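Local coordinates for protein 6-phosphogluconate dehydratase (Shewanella oneidensis, PDB 2GP4) that probably dehydrates 6-phosphogluconate to 2-dehydro-3-deoxy-6-phosphogluconate in the Entner-Doudoroff pathway, the deposited form lacking its iron-sulfur cluster, at residues Val196-Pro200 with Ser264-Pro269. Numbering follows the deposited sequence.
Sequences VPAGP and SSFVNP
Gly199 meets the inner carbonyls of the turning loop 264-269. Its CA lies 3.5 Å from Ser265 O in a nearly straight CA-H...O contact (166° at the hydrogen). A second, more bent contact runs from the same CA to Val267 O at 3.4 Å. The glycine backbone has a positive phi of 113°. A CB here would clash with Val267 O, and at this backbone shape would also press on the carbonyl O of Ala198. Pro200 follows through its ring atom CD, which lies 3.6 Å from Val267 O and also faces Ser265 O.

Pro197 packs against Ser264 and Ser265. Its CG approaches Ser264 OG at 3.4 Å, while CB rests against Ser265 CA and CB. The chi1 of Ser264 (65°) sets OG beside Pro197 CG and CD, where it also donates a hydrogen bond to Leu261 O.

The contact joins two irregular loops of the largely helical N-terminal domain. One leaves strand 193-195; the other leads into helix 272-287.

At the far end, Pro269 lays its ring against two carbonyls. CG is 3.5 Å from Ala198 O, and CD is 3.5 Å from Pro200 O. Pro269 CA adds a weakly directed CA-H...O contact to Ala198 O. An alanine at Pro269 would remove CG and CD, and would probably leave a gap beside Ala198 O and Pro200 O and let the backbone into helix 272-287 turn more freely.

Arg274 of that helix ties both loops, with NE bonded to Ala198 O and NH2 to Ser264 O. The CB of Phe266 points away from 196-200, and its ring meets that of His368 with the two planes nearly parallel.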
loop_
_atom_site.group_PDB
_atom_site.type_symbol
_atom_site.label_atom_id
_atom_site.label_comp_id
_atom_site.label_asym_id
_atom_site.label_seq_id
_atom_site.Cartn_x
_atom_site.Cartn_y
_atom_site.Cartn_z
ATOM N N VAL A 196 -1.271 5.768 16.566
ATOM C CA VAL A 196 -2.304 6.661 17.071
ATOM C C VAL A 196 -2.733 7.618 15.951
ATOM O O VAL A 196 -2.052 8.609 15.679
ATOM C CB VAL A 196 -1.822 7.448 18.318
ATOM C CG1 VAL A 196 -2.957 8.258 18.919
ATOM C CG2 VAL A 196 -1.245 6.510 19.368
ATOM N N PRO A 197 -3.859 7.313 15.283
ATOM C CA PRO A 197 -4.290 8.105 14.133
ATOM C C PRO A 197 -4.932 9.432 14.526
ATOM O O PRO A 197 -5.491 9.559 15.622
ATOM C CB PRO A 197 -5.322 7.204 13.463
ATOM C CG PRO A 197 -5.895 6.411 14.581
ATOM C CD PRO A 197 -4.784 6.198 15.563
ATOM N N ALA A 198 -4.845 10.410 13.629
ATOM C CA ALA A 198 -5.455 11.720 13.841
ATOM C C ALA A 198 -6.909 11.738 13.366
ATOM O O ALA A 198 -7.750 12.440 13.934
ATOM C CB ALA A 198 -4.654 12.793 13.128
ATOM N N GLY A 199 -7.187 10.956 12.327
ATOM C CA GLY A 199 -8.495 10.938 11.686
ATOM C C GLY A 199 -8.433 11.495 10.276
ATOM O O GLY A 199 -7.347 11.808 9.777
ATOM N N PRO A 200 -9.599 11.614 9.615
ATOM C CA PRO A 200 -9.642 12.177 8.269
ATOM C C PRO A 200 -9.794 13.697 8.283
ATOM O O PRO A 200 -9.695 14.319 9.345
ATOM C CB PRO A 200 -10.880 11.517 7.662
ATOM C CG PRO A 200 -11.786 11.268 8.838
ATOM C CD PRO A 200 -10.937 11.210 10.086
ATOM N N SER A 264 -10.407 3.351 15.305
ATOM C CA SER A 264 -9.800 4.605 15.755
ATOM C C SER A 264 -9.445 5.598 14.638
ATOM O O SER A 264 -9.329 6.795 14.895
ATOM C CB SER A 264 -8.568 4.331 16.618
ATOM O OG SER A 264 -7.554 3.713 15.850
ATOM N N SER A 265 -9.274 5.108 13.413
ATOM C CA SER A 265 -8.816 5.954 12.308
ATOM C C SER A 265 -9.905 6.825 11.671
ATOM O O SER A 265 -9.600 7.742 10.905
ATOM C CB SER A 265 -8.094 5.122 11.235
ATOM O OG SER A 265 -8.814 3.956 10.884
ATOM N N PHE A 266 -11.162 6.554 12.002
ATOM C CA PHE A 266 -12.284 7.239 11.362
ATOM C C PHE A 266 -12.970 8.264 12.242
ATOM O O PHE A 266 -13.965 8.864 11.837
ATOM C CB PHE A 266 -13.303 6.224 10.848
ATOM C CG PHE A 266 -12.739 5.286 9.838
ATOM C CD1 PHE A 266 -12.602 5.676 8.510
ATOM C CD2 PHE A 266 -12.318 4.020 10.216
ATOM C CE1 PHE A 266 -12.068 4.811 7.576
ATOM C CE2 PHE A 266 -11.783 3.150 9.288
ATOM C CZ PHE A 266 -11.660 3.547 7.964
ATOM N N VAL A 267 -12.442 8.461 13.444
ATOM C CA VAL A 267 -12.965 9.471 14.349
ATOM C C VAL A 267 -12.425 10.828 13.914
ATOM O O VAL A 267 -11.230 10.974 13.640
ATOM C CB VAL A 267 -12.590 9.174 15.820
ATOM C CG1 VAL A 267 -13.273 10.154 16.761
ATOM C CG2 VAL A 267 -12.973 7.751 16.184
ATOM N N ASN A 268 -13.322 11.806 13.824
ATOM C CA ASN A 268 -12.964 13.170 13.463
ATOM C C ASN A 268 -11.960 13.707 14.480
ATOM O O ASN A 268 -12.070 13.389 15.667
ATOM C CB ASN A 268 -14.225 14.038 13.439
ATOM C CG ASN A 268 -14.152 15.151 12.416
ATOM O OD1 ASN A 268 -14.386 14.932 11.226
ATOM N ND2 ASN A 268 -13.840 16.358 12.876
ATOM N N PRO A 269 -10.961 14.493 14.023
ATOM C CA PRO A 269 -9.914 15.026 14.910
ATOM C C PRO A 269 -10.407 15.823 16.122
ATOM O O PRO A 269 -9.898 15.626 17.227
ATOM C CB PRO A 269 -9.088 15.926 13.977
ATOM C CG PRO A 269 -9.294 15.355 12.632
ATOM C CD PRO A 269 -10.729 14.900 12.623
#